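Local coordinates for protein RBSTP2229 gene product (Geobacillus stearothermophilus, PDB 1T6A) that is of unknown function, belongs to the DUF1885 family, and combines a long N-terminal helix with a compact antiparallel sheet and a second helix, at residues 67-72 and 82-87; 97-102 and 114-119. All blocks are in the same frame, centred on the assembly; numbering follows the deposited sequence. Where two conformers were deposited one is given.

Interaction 1. Residues 67-72 and 82-87; sequences KGMAIS and IDIALP
Selenomethionine Met-69 sets its CG between the backbone N and the carbonyl carbon (chi1 71°), and its chain then runs beside Ile-84, pointing the same way; Met-69 SE meets Ile-84 CG2 at 3.7 Å. Ile-71 and Ile-84 both hold CG1 anti to the carbonyl carbon, and the matched torsions put the two branches side by side, with Ile-71 CG1 4.1 Å from Ile-84 CG1. The other branch of Ile-71 crosses obliquely to Ile-82, two residues before Ile-84: Ile-71 CG2 lies 3.8 Å from Ile-82 CG2.

The backbones form the hairpin of strands 68-76 and 79-85, whose short segments are antiparallel at 161°. Hydrogen-bonded pairs Ala-70/Ala-85 and Ser-72/Asp-83 flank the non-hydrogen-bonded pair Ile-71/Ile-84. Ala-85 N donates to Ala-70 O at 2.8 Å and an almost straight 171°; the return bond, Ala-70 N to Ala-85 O, measures 3.0 Å. At the central pair a CA-H...O contact, Ile-71 CA to Asp-83 O at 3.3 Å, adds to the ladder. Beyond the regular pairing, Pro-87 CD packs on the carbonyl oxygen of Gly-68.

The two sheet faces differ. Ile-71 and Ile-84 turn to helix 92-109, where both touch Phe-101, whereas Ala-70, Ala-85, Ser-72 and Asp-83 occupy the reverse face. There one water lies 2.7 Å from Ser-72 OG and donates to Asp-83 OD2, while Asp-83 OD1 makes a salt bridge with Arg-74. Partners on both carboxylate oxygens are consistent with an ionised Asp-83, and the hairpin thus sets an apolar face toward the helix against a mixed one, part alanine and part hydrated Ser-72/Asp-83.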
loop_
_atom_site.group_PDB
_atom_site.type_symbol
_atom_site.label_atom_id
_atom_site.label_comp_id
_atom_site.label_asym_id
_atom_site.label_seq_id
_atom_site.Cartn_x
_atom_site.Cartn_y
_atom_site.Cartn_z
ATOM N N LYS A 67 3.168 -15.818 -0.611
ATOM C CA LYS A 67 2.280 -16.957 -0.387
ATOM C C LYS A 67 1.018 -16.557 0.362
ATOM O O LYS A 67 -0.095 -16.783 -0.125
ATOM C CB LYS A 67 2.989 -18.062 0.374
ATOM C CG LYS A 67 2.124 -19.313 0.513
ATOM C CD LYS A 67 2.964 -20.565 0.807
ATOM C CE LYS A 67 2.079 -21.767 1.125
ATOM N NZ LYS A 67 2.554 -22.460 2.352
ATOM N N GLY A 68 1.197 -15.979 1.546
ATOM C CA GLY A 68 0.093 -15.531 2.360
ATOM C C GLY A 68 0.334 -15.618 3.864
ATOM O O GLY A 68 1.432 -15.932 4.339
HETATM N N MSE A 69 -0.722 -15.326 4.609
HETATM C CA MSE A 69 -0.708 -15.449 6.057
HETATM C C MSE A 69 -2.142 -15.564 6.583
HETATM O O MSE A 69 -3.105 -15.380 5.831
HETATM C CB MSE A 69 -0.014 -14.221 6.683
HETATM C CG MSE A 69 -0.804 -12.926 6.590
HETATM SE SE MSE A 69 0.233 -11.298 7.007
HETATM C CE MSE A 69 1.293 -11.186 5.351
ATOM N N ALA A 70 -2.259 -15.821 7.878
ATOM C CA ALA A 70 -3.533 -16.078 8.523
ATOM C C ALA A 70 -3.622 -15.244 9.781
ATOM O O ALA A 70 -2.686 -15.243 10.596
ATOM C CB ALA A 70 -3.636 -17.580 8.864
ATOM N N ILE A 71 -4.721 -14.521 9.935
ATOM C CA ILE A 71 -4.907 -13.617 11.051
ATOM C C ILE A 71 -6.152 -14.010 11.820
ATOM O O ILE A 71 -7.212 -14.191 11.235
ATOM C CB ILE A 71 -5.029 -12.140 10.542
ATOM C CG1 ILE A 71 -3.862 -11.804 9.604
ATOM C CG2 ILE A 71 -5.083 -11.193 11.702
ATOM C CD1 ILE A 71 -3.863 -10.379 9.062
ATOM N N SER A 72 -6.015 -14.113 13.139
ATOM C CA SER A 72 -7.099 -14.529 14.015
ATOM C C SER A 72 -7.047 -13.813 15.346
ATOM O O SER A 72 -6.051 -13.137 15.680
ATOM C CB SER A 72 -7.025 -16.042 14.242
ATOM O OG SER A 72 -5.747 -16.436 14.693
ATOM N N ILE A 82 -4.219 -10.394 18.886
ATOM C CA ILE A 82 -4.321 -10.652 17.453
ATOM C C ILE A 82 -3.098 -11.431 17.021
ATOM O O ILE A 82 -1.999 -11.015 17.287
ATOM C CB ILE A 82 -4.483 -9.352 16.663
ATOM C CG1 ILE A 82 -5.755 -8.648 17.101
ATOM C CG2 ILE A 82 -4.526 -9.658 15.171
ATOM C CD1 ILE A 82 -5.998 -7.302 16.418
ATOM N N ASP A 83 -3.305 -12.591 16.402
ATOM C CA ASP A 83 -2.236 -13.475 15.979
ATOM C C ASP A 83 -2.096 -13.377 14.474
ATOM O O ASP A 83 -3.094 -13.406 13.767
ATOM C CB ASP A 83 -2.542 -14.949 16.284
ATOM C CG ASP A 83 -2.353 -15.324 17.748
ATOM O OD1 ASP A 83 -1.512 -14.714 18.435
ATOM O OD2 ASP A 83 -3.020 -16.241 18.306
ATOM N N ILE A 84 -0.856 -13.297 13.998
ATOM C CA ILE A 84 -0.541 -13.387 12.580
ATOM C C ILE A 84 0.378 -14.566 12.396
ATOM O O ILE A 84 1.512 -14.551 12.875
ATOM C CB ILE A 84 0.115 -12.094 12.071
ATOM C CG1 ILE A 84 -0.838 -10.930 12.285
ATOM C CG2 ILE A 84 0.488 -12.237 10.591
ATOM C CD1 ILE A 84 -0.204 -9.605 12.055
ATOM N N ALA A 85 -0.136 -15.605 11.746
ATOM C CA ALA A 85 0.597 -16.832 11.488
ATOM C C ALA A 85 1.061 -16.897 10.038
ATOM O O ALA A 85 0.260 -16.782 9.110
ATOM C CB ALA A 85 -0.294 -18.060 11.803
ATOM N N LEU A 86 2.360 -17.085 9.852
ATOM C CA LEU A 86 2.917 -17.350 8.541
ATOM C C LEU A 86 3.050 -18.854 8.334
ATOM O O LEU A 86 3.597 -19.544 9.184
ATOM C CB LEU A 86 4.295 -16.720 8.411
ATOM C CG LEU A 86 4.366 -15.201 8.438
ATOM C CD1 LEU A 86 5.827 -14.801 8.519
ATOM C CD2 LEU A 86 3.728 -14.619 7.203
ATOM N N PRO A 87 2.574 -19.352 7.194
ATOM C CA PRO A 87 2.668 -20.779 6.883
ATOM C C PRO A 87 4.106 -21.194 6.572
ATOM O O PRO A 87 4.960 -20.320 6.360
ATOM C CB PRO A 87 1.777 -20.926 5.649
ATOM C CG PRO A 87 1.869 -19.584 4.970
ATOM C CD PRO A 87 1.932 -18.593 6.103
HETATM O O HOH W 1 -5.298 -17.276 17.181
#

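Interaction 2. Residues 97-102 and 114-119. With NO3 (nitrate ion), chain B.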
loop_
_atom_site.group_PDB
_atom_site.type_symbol
_atom_site.label_atom_id
_atom_site.label_comp_id
_atom_site.label_asym_id
_atom_site.label_seq_id
_atom_site.Cartn_x
_atom_site.Cartn_y
_atom_site.Cartn_z
ATOM N N LYS A 97 5.832 -8.054 4.889
ATOM C CA LYS A 97 4.487 -7.507 4.926
ATOM C C LYS A 97 3.825 -7.747 6.277
ATOM O O LYS A 97 3.166 -6.854 6.804
ATOM C CB LYS A 97 3.623 -8.057 3.801
ATOM C CG LYS A 97 4.113 -7.682 2.417
ATOM C CD LYS A 97 3.981 -6.191 2.168
ATOM C CE LYS A 97 4.407 -5.853 0.768
ATOM N NZ LYS A 97 5.829 -5.695 0.709
ATOM N N ALA A 98 4.055 -8.915 6.871
ATOM C CA ALA A 98 3.474 -9.229 8.174
ATOM C C ALA A 98 4.061 -8.292 9.205
ATOM O O ALA A 98 3.351 -7.797 10.061
ATOM C CB ALA A 98 3.739 -10.711 8.584
ATOM N N ASN A 99 5.362 -8.049 9.122
ATOM C CA ASN A 99 6.011 -7.122 10.044
ATOM C C ASN A 99 5.404 -5.721 9.916
ATOM O O ASN A 99 5.085 -5.097 10.917
ATOM C CB ASN A 99 7.520 -7.052 9.773
ATOM C CG ASN A 99 8.289 -8.174 10.422
ATOM O OD1 ASN A 99 7.845 -8.762 11.417
ATOM N ND2 ASN A 99 9.469 -8.478 9.868
ATOM N N GLU A 100 5.209 -5.260 8.680
ATOM C CA GLU A 100 4.636 -3.935 8.415
ATOM C C GLU A 100 3.216 -3.794 8.985
ATOM O O GLU A 100 2.901 -2.824 9.652
ATOM C CB GLU A 100 4.609 -3.654 6.905
ATOM C CG GLU A 100 5.982 -3.371 6.329
ATOM C CD GLU A 100 6.076 -3.584 4.823
ATOM O OE1 GLU A 100 5.071 -3.384 4.110
ATOM O OE2 GLU A 100 7.182 -3.933 4.344
ATOM N N PHE A 101 2.357 -4.758 8.705
ATOM C CA PHE A 101 0.988 -4.695 9.186
ATOM C C PHE A 101 0.914 -4.818 10.713
ATOM O O PHE A 101 0.086 -4.171 11.329
ATOM C CB PHE A 101 0.114 -5.767 8.530
ATOM C CG PHE A 101 -1.260 -5.807 9.076
ATOM C CD1 PHE A 101 -2.127 -4.734 8.875
ATOM C CD2 PHE A 101 -1.687 -6.881 9.852
ATOM C CE1 PHE A 101 -3.387 -4.746 9.403
ATOM C CE2 PHE A 101 -2.965 -6.897 10.381
ATOM C CZ PHE A 101 -3.816 -5.834 10.157
ATOM N N SER A 102 1.779 -5.632 11.307
ATOM C CA SER A 102 1.740 -5.853 12.743
ATOM C C SER A 102 2.105 -4.565 13.485
ATOM O O SER A 102 1.436 -4.189 14.458
ATOM C CB SER A 102 2.751 -6.929 13.165
ATOM O OG SER A 102 2.451 -8.193 12.629
ATOM N N HIS A 114 4.707 -8.801 20.065
ATOM C CA HIS A 114 5.773 -9.787 20.083
ATOM C C HIS A 114 6.004 -10.235 18.652
ATOM O O HIS A 114 5.232 -11.019 18.100
ATOM C CB HIS A 114 5.403 -10.968 20.980
ATOM C CG HIS A 114 4.795 -10.560 22.290
ATOM N ND1 HIS A 114 3.432 -10.557 22.512
ATOM C CD2 HIS A 114 5.364 -10.132 23.440
ATOM C CE1 HIS A 114 3.188 -10.148 23.746
ATOM N NE2 HIS A 114 4.344 -9.880 24.330
ATOM N N LEU A 115 7.051 -9.686 18.052
ATOM C CA LEU A 115 7.403 -9.969 16.670
ATOM C C LEU A 115 8.074 -11.332 16.562
ATOM O O LEU A 115 8.653 -11.818 17.530
ATOM C CB LEU A 115 8.339 -8.890 16.161
ATOM C CG LEU A 115 7.669 -7.513 16.032
ATOM C CD1 LEU A 115 8.673 -6.385 16.090
ATOM C CD2 LEU A 115 6.914 -7.436 14.738
ATOM N N PHE A 116 8.027 -11.947 15.389
ATOM C CA PHE A 116 8.563 -13.305 15.275
ATOM C C PHE A 116 10.092 -13.302 15.340
ATOM O O PHE A 116 10.688 -14.330 15.547
ATOM C CB PHE A 116 8.044 -14.080 14.044
ATOM C CG PHE A 116 8.201 -13.352 12.749
ATOM C CD1 PHE A 116 9.411 -13.362 12.068
ATOM C CD2 PHE A 116 7.136 -12.664 12.215
ATOM C CE1 PHE A 116 9.546 -12.682 10.857
ATOM C CE2 PHE A 116 7.252 -11.978 11.042
ATOM C CZ PHE A 116 8.459 -11.987 10.348
ATOM N N SER A 117 10.709 -12.137 15.191
ATOM C CA SER A 117 12.147 -11.994 15.395
ATOM C C SER A 117 12.590 -12.118 16.868
ATOM O O SER A 117 13.783 -12.096 17.141
ATOM C CB SER A 117 12.583 -10.613 14.902
ATOM O OG SER A 117 12.152 -9.613 15.823
ATOM N N GLY A 118 11.639 -12.190 17.804
ATOM C CA GLY A 118 11.925 -12.179 19.229
ATOM C C GLY A 118 11.894 -10.798 19.878
ATOM O O GLY A 118 11.978 -10.683 21.077
ATOM N N ARG A 119 11.759 -9.750 19.081
ATOM C CA ARG A 119 11.657 -8.382 19.584
ATOM C C ARG A 119 10.266 -8.115 20.143
ATOM O O ARG A 119 9.284 -8.548 19.586
ATOM C CB ARG A 119 11.934 -7.428 18.430
ATOM C CG ARG A 119 12.056 -5.975 18.777
ATOM C CD ARG A 119 12.332 -5.102 17.532
ATOM N NE ARG A 119 12.051 -3.678 17.747
ATOM C CZ ARG A 119 11.836 -2.802 16.770
ATOM N NH1 ARG A 119 11.862 -3.173 15.495
ATOM N NH2 ARG A 119 11.590 -1.534 17.067
HETATM N N NO3 B . 11.537 -6.544 13.891
HETATM O O1 NO3 B . 10.799 -7.481 13.157
HETATM O O2 NO3 B . 11.540 -5.188 13.516
HETATM O O3 NO3 B . 12.234 -6.990 15.012
HETATM O O HOH W 2 9.832 -9.972 13.024
#
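Leu-115 and Phe-116 belong to a type I beta turn, Leu-115 to Gly-118, linking strands 111-114 and 120-123; they meet Asn-99 of helix 92-109 beside a bound nitrate. Phe-116 holds CG between its backbone N and carbonyl carbon (chi1 52°), and the ring that follows crosses the Asn-99 side chain at about a right angle, although ring and amide planes differ by just 14°. Asn-99 OD1 comes obliquely to the ring, 3.3 Å from Phe-116 CE2, and lies 3.7 Å from Leu-115 CD2. Ala-98 CB sits more loosely at the ring edge.

No direct hydrogen bond joins the segments; a water over the centre of one face of the Phe-116 ring does so instead. It donates to Asn-99 OD1 at 2.8 Å and to nitrate O1 at 2.7 Å, and accepts from Ser-117 N at 3.2 Å. Ser-117 OG has a double role: it donates to nitrate O3 at 2.7 Å and accepts from Arg-119 N, which makes an ST turn. Arg-119 NH1 reaches nitrate O2 at 2.8 Å, in the guanidinium plane, but the bond is weak, bent to 129°. Lys-103 NZ also bonds the ion.

The nitrate probably came from the crystallisation liquor. Two cationic side chains, a hydroxyl and a water around it are nevertheless consistent with a local environment suited to an anion, without proving a natural ligand, with solvent carrying the polar link between turn and helix.

Both contacts lie at the surface, on the same side of the chain's centre, with their centres about 11 Å apart, but they differ in kind. Interaction 1 joins adjacent strands through a regular backbone ladder and buries 490 Å²; interaction 2 joins a helix to a turn through side chains, water and an ion, and buries 178 Å². Helix 92-109 connects them: it follows strand 79-85 in the chain and packs on the hairpin, with Ile-71 CD1 3.8 Å from Phe-101 CE2. That helix therefore offers an apolar flank including Phe-101 to interaction 1, whereas Asn-99 presents a polar end to interaction 2.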